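Pentafunctional AROM polypeptide (Schizosaccharomyces pombe, PDB 5SWV) probably carries out five consecutive steps of the shikimate pathway, the crystallised part comprising its dehydroquinate dehydratase and shikimate dehydrogenase units. Local coordinates at residues 498-510 against 519-531. Residues are numbered along the deposited sequence; the frame is centred on the assembly and turned at random.
Sequences CNGLEALVRQGLA and TAPFDAVYQKVIE
Residues 500-510 of helix 500-516 and helix 522-530 pack with Val505 against Tyr526, the axes of these short segments 10.5 Å apart at closest approach and their N-to-C directions at 118°. Phe522 is the knob: its ring enters the hole formed by Glu502, Val505, Arg506 and Leu509. With its CG anti to the backbone N (chi1 167°), the ring reaches across to helix 500-516 and receives the Arg506 guanidinium on one face. The planes differ by 14°, and Arg506 CZ lies 3.8 Å from the centroid of the Phe522 ring, a stacked cation-pi pair. Two nitrogens set the rotation of that guanidinium, since Arg506 NE and NH2 grip Glu502 OE2 side-on at 3.0 and 2.9 Å, with Glu502 OE2 lying close to the guanidinium plane. Tyr526 CB lies over the opposite face of the Phe522 ring, offset toward its rim, while Leu509 CD1 meets its edge. The two methyls of Val505 each meet a different ring, CG1 lying 3.7 Å from Phe522 CE1 and CG2 4.0 Å from Tyr526 CD2. Farther along, Leu501 CD2 touches Ile530 CG2 at 3.6 Å. At the other end, Leu509 CD2 packs on Ala520 CB, and a water links Leu509 O to Ala520 N, the latter bond weak. Val525 and Val529 also touch Leu269 of helix 266-277, consistent with the two-domain shikimate dehydrogenase fold, whose last helix returns to the substrate-binding domain.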
loop_
_atom_site.group_PDB
_atom_site.type_symbol
_atom_site.label_atom_id
_atom_site.label_comp_id
_atom_site.label_asym_id
_atom_site.label_seq_id
_atom_site.Cartn_x
_atom_site.Cartn_y
_atom_site.Cartn_z
ATOM N N CYS A 498 4.921 -19.736 -6.026
ATOM C CA CYS A 498 5.292 -18.993 -4.828
ATOM C C CYS A 498 5.300 -19.915 -3.631
ATOM O O CYS A 498 4.526 -20.869 -3.581
ATOM C CB CYS A 498 4.286 -17.896 -4.562
ATOM S SG CYS A 498 4.068 -16.796 -5.952
ATOM N N ASN A 499 6.148 -19.604 -2.655
ATOM C CA ASN A 499 6.302 -20.443 -1.473
ATOM C C ASN A 499 5.784 -19.770 -0.221
ATOM O O ASN A 499 5.505 -18.571 -0.224
ATOM C CB ASN A 499 7.759 -20.921 -1.309
ATOM C CG ASN A 499 8.733 -19.825 -0.879
ATOM O OD1 ASN A 499 8.432 -18.622 -0.852
ATOM N ND2 ASN A 499 9.932 -20.261 -0.538
ATOM N N GLY A 500 5.673 -20.558 0.843
ATOM C CA GLY A 500 5.067 -20.113 2.091
ATOM C C GLY A 500 5.896 -19.109 2.854
ATOM O O GLY A 500 5.387 -18.372 3.684
ATOM N N LEU A 501 7.184 -19.082 2.578
ATOM C CA LEU A 501 8.046 -18.079 3.174
ATOM C C LEU A 501 7.710 -16.689 2.631
ATOM O O LEU A 501 7.631 -15.721 3.389
ATOM C CB LEU A 501 9.508 -18.445 2.930
ATOM C CG LEU A 501 10.563 -17.701 3.754
ATOM C CD1 LEU A 501 10.168 -17.606 5.234
ATOM C CD2 LEU A 501 11.925 -18.380 3.574
ATOM N N GLU A 502 7.472 -16.600 1.325
ATOM C CA GLU A 502 6.998 -15.355 0.758
ATOM C C GLU A 502 5.735 -14.870 1.472
ATOM O O GLU A 502 5.658 -13.714 1.864
ATOM C CB GLU A 502 6.754 -15.471 -0.742
ATOM C CG GLU A 502 5.966 -14.289 -1.285
ATOM C CD GLU A 502 6.074 -14.117 -2.765
ATOM O OE1 GLU A 502 6.637 -15.005 -3.432
ATOM O OE2 GLU A 502 5.575 -13.081 -3.247
ATOM N N ALA A 503 4.757 -15.749 1.637
ATOM C CA ALA A 503 3.524 -15.365 2.316
ATOM C C ALA A 503 3.752 -14.921 3.744
ATOM O O ALA A 503 3.187 -13.923 4.162
ATOM C CB ALA A 503 2.517 -16.496 2.294
ATOM N N LEU A 504 4.571 -15.665 4.481
ATOM C CA LEU A 504 4.947 -15.294 5.860
ATOM C C LEU A 504 5.557 -13.891 5.916
ATOM O O LEU A 504 5.240 -13.104 6.811
ATOM C CB LEU A 504 5.954 -16.287 6.464
ATOM C CG LEU A 504 6.128 -16.253 8.009
ATOM C CD1 LEU A 504 6.462 -17.672 8.464
ATOM C CD2 LEU A 504 7.148 -15.247 8.613
ATOM N N VAL A 505 6.426 -13.589 4.959
ATOM C CA VAL A 505 7.050 -12.283 4.908
ATOM C C VAL A 505 6.033 -11.186 4.658
ATOM O O VAL A 505 6.097 -10.141 5.304
ATOM C CB VAL A 505 8.172 -12.236 3.860
ATOM C CG1 VAL A 505 8.592 -10.800 3.544
ATOM C CG2 VAL A 505 9.362 -13.032 4.369
ATOM N N ARG A 506 5.100 -11.423 3.745
ATOM C CA ARG A 506 4.066 -10.435 3.448
ATOM C C ARG A 506 3.030 -10.244 4.575
ATOM O O ARG A 506 2.445 -9.168 4.663
ATOM C CB ARG A 506 3.402 -10.741 2.106
ATOM C CG ARG A 506 4.368 -10.688 0.921
ATOM C CD ARG A 506 3.648 -10.648 -0.425
ATOM N NE ARG A 506 4.517 -10.841 -1.603
ATOM C CZ ARG A 506 5.208 -9.885 -2.242
ATOM N NH1 ARG A 506 5.208 -8.619 -1.843
ATOM N NH2 ARG A 506 5.923 -10.209 -3.306
ATOM N N GLN A 507 2.815 -11.260 5.427
ATOM C CA GLN A 507 1.985 -11.107 6.654
ATOM C C GLN A 507 2.577 -10.102 7.595
ATOM O O GLN A 507 1.873 -9.222 8.094
ATOM C CB GLN A 507 1.867 -12.398 7.459
ATOM C CG GLN A 507 0.986 -13.441 6.822
ATOM C CD GLN A 507 1.131 -14.797 7.486
ATOM O OE1 GLN A 507 1.708 -14.900 8.585
ATOM N NE2 GLN A 507 0.608 -15.853 6.821
ATOM N N GLY A 508 3.870 -10.288 7.860
ATOM C CA GLY A 508 4.656 -9.361 8.655
ATOM C C GLY A 508 4.645 -7.958 8.089
ATOM O O GLY A 508 4.493 -7.009 8.842
ATOM N N LEU A 509 4.786 -7.821 6.772
ATOM C CA LEU A 509 4.810 -6.495 6.140
ATOM C C LEU A 509 3.467 -5.773 6.261
ATOM O O LEU A 509 3.421 -4.580 6.524
ATOM C CB LEU A 509 5.267 -6.582 4.677
ATOM C CG LEU A 509 6.738 -6.990 4.485
ATOM C CD1 LEU A 509 7.037 -7.332 3.030
ATOM C CD2 LEU A 509 7.681 -5.906 4.959
ATOM N N ALA A 510 2.381 -6.508 6.099
ATOM C CA ALA A 510 1.046 -5.981 6.369
ATOM C C ALA A 510 0.885 -5.496 7.818
ATOM O O ALA A 510 0.292 -4.447 8.067
ATOM C CB ALA A 510 0.007 -7.047 6.062
ATOM N N THR A 519 4.395 1.245 3.970
ATOM C CA THR A 519 4.817 -0.034 3.415
ATOM C C THR A 519 6.319 -0.131 3.493
ATOM O O THR A 519 6.993 0.867 3.696
ATOM C CB THR A 519 4.433 -0.218 1.945
ATOM O OG1 THR A 519 5.127 0.753 1.168
ATOM C CG2 THR A 519 2.912 -0.104 1.732
ATOM N N ALA A 520 6.828 -1.344 3.327
ATOM C CA ALA A 520 8.260 -1.615 3.270
ATOM C C ALA A 520 8.541 -2.536 2.071
ATOM O O ALA A 520 7.677 -3.322 1.710
ATOM C CB ALA A 520 8.696 -2.270 4.566
ATOM N N PRO A 521 9.747 -2.476 1.472
ATOM C CA PRO A 521 9.998 -3.236 0.242
ATOM C C PRO A 521 10.170 -4.732 0.491
ATOM O O PRO A 521 10.944 -5.120 1.373
ATOM C CB PRO A 521 11.311 -2.643 -0.273
ATOM C CG PRO A 521 12.005 -2.096 0.934
ATOM C CD PRO A 521 11.010 -1.993 2.060
ATOM N N PHE A 522 9.462 -5.554 -0.283
ATOM C CA PHE A 522 9.474 -6.989 -0.055
ATOM C C PHE A 522 10.855 -7.591 -0.275
ATOM O O PHE A 522 11.335 -8.312 0.576
ATOM C CB PHE A 522 8.448 -7.678 -0.940
ATOM C CG PHE A 522 8.595 -9.177 -0.995
ATOM C CD1 PHE A 522 7.982 -9.983 -0.053
ATOM C CD2 PHE A 522 9.346 -9.779 -2.006
ATOM C CE1 PHE A 522 8.115 -11.361 -0.112
ATOM C CE2 PHE A 522 9.484 -11.155 -2.071
ATOM C CZ PHE A 522 8.865 -11.948 -1.124
ATOM N N ASP A 523 11.481 -7.282 -1.408
ATOM C CA ASP A 523 12.736 -7.933 -1.829
ATOM C C ASP A 523 13.865 -7.929 -0.802
ATOM O O ASP A 523 14.386 -8.988 -0.460
ATOM C CB ASP A 523 13.266 -7.301 -3.118
ATOM C CG ASP A 523 12.530 -7.764 -4.363
ATOM O OD1 ASP A 523 11.596 -8.607 -4.294
ATOM O OD2 ASP A 523 12.920 -7.266 -5.440
ATOM N N ALA A 524 14.252 -6.744 -0.330
ATOM C CA ALA A 524 15.366 -6.616 0.624
ATOM C C ALA A 524 15.026 -7.167 1.999
ATOM O O ALA A 524 15.909 -7.640 2.706
ATOM C CB ALA A 524 15.833 -5.175 0.740
ATOM N N VAL A 525 13.756 -7.114 2.380
ATOM C CA VAL A 525 13.333 -7.667 3.657
ATOM C C VAL A 525 13.342 -9.192 3.587
ATOM O O VAL A 525 13.709 -9.854 4.553
ATOM C CB VAL A 525 11.942 -7.166 4.064
ATOM C CG1 VAL A 525 11.502 -7.818 5.361
ATOM C CG2 VAL A 525 11.952 -5.657 4.255
ATOM N N TYR A 526 12.934 -9.733 2.444
ATOM C CA TYR A 526 12.975 -11.169 2.188
ATOM C C TYR A 526 14.425 -11.688 2.159
ATOM O O TYR A 526 14.705 -12.743 2.716
ATOM C CB TYR A 526 12.208 -11.481 0.879
ATOM C CG TYR A 526 12.162 -12.935 0.484
ATOM C CD1 TYR A 526 13.211 -13.517 -0.241
ATOM C CD2 TYR A 526 11.082 -13.735 0.829
ATOM C CE1 TYR A 526 13.192 -14.852 -0.596
ATOM C CE2 TYR A 526 11.049 -15.078 0.471
ATOM C CZ TYR A 526 12.108 -15.628 -0.242
ATOM O OH TYR A 526 12.077 -16.944 -0.600
ATOM N N GLN A 527 15.342 -10.943 1.543
ATOM C CA GLN A 527 16.761 -11.373 1.463
ATOM C C GLN A 527 17.443 -11.589 2.811
ATOM O O GLN A 527 18.309 -12.455 2.919
ATOM C CB GLN A 527 17.620 -10.412 0.600
ATOM C CG GLN A 527 17.404 -10.520 -0.918
ATOM C CD GLN A 527 17.345 -11.970 -1.440
ATOM O OE1 GLN A 527 18.167 -12.814 -1.057
ATOM N NE2 GLN A 527 16.364 -12.266 -2.302
ATOM N N LYS A 528 17.044 -10.805 3.816
ATOM C CA LYS A 528 17.575 -10.913 5.179
ATOM C C LYS A 528 16.848 -11.958 6.035
ATOM O O LYS A 528 17.452 -12.578 6.910
ATOM C CB LYS A 528 17.594 -9.535 5.858
ATOM C CG LYS A 528 18.661 -8.606 5.261
ATOM C CD LYS A 528 18.964 -7.346 6.088
ATOM C CE LYS A 528 19.582 -7.635 7.457
ATOM N NZ LYS A 528 20.807 -8.478 7.359
ATOM N N VAL A 529 15.565 -12.174 5.777
ATOM C CA VAL A 529 14.849 -13.275 6.410
ATOM C C VAL A 529 15.461 -14.619 5.976
ATOM O O VAL A 529 15.726 -15.457 6.829
ATOM C CB VAL A 529 13.322 -13.220 6.140
ATOM C CG1 VAL A 529 12.627 -14.493 6.589
ATOM C CG2 VAL A 529 12.703 -12.044 6.873
ATOM N N ILE A 530 15.717 -14.822 4.680
ATOM C CA ILE A 530 16.223 -16.137 4.217
ATOM C C ILE A 530 17.677 -16.444 4.594
ATOM O O ILE A 530 18.014 -17.621 4.764
ATOM C CB ILE A 530 16.003 -16.397 2.701
ATOM C CG1 ILE A 530 16.871 -15.499 1.804
ATOM C CG2 ILE A 530 14.530 -16.244 2.344
ATOM C CD1 ILE A 530 16.842 -15.928 0.350
ATOM N N GLU A 531 18.511 -15.401 4.713
ATOM C CA GLU A 531 19.939 -15.518 5.125
ATOM C C GLU A 531 20.257 -16.579 6.183
ATOM O O GLU A 531 21.292 -17.246 6.113
ATOM C CB GLU A 531 20.467 -14.177 5.648
ATOM C CG GLU A 531 21.146 -13.327 4.589
ATOM C CD GLU A 531 21.813 -12.098 5.170
ATOM O OE1 GLU A 531 22.425 -12.225 6.249
ATOM O OE2 GLU A 531 21.736 -11.012 4.549
ATOM O OXT GLU A 531 19.502 -16.779 7.137
HETATM O O HOH W 1 4.633 -3.007 4.551
#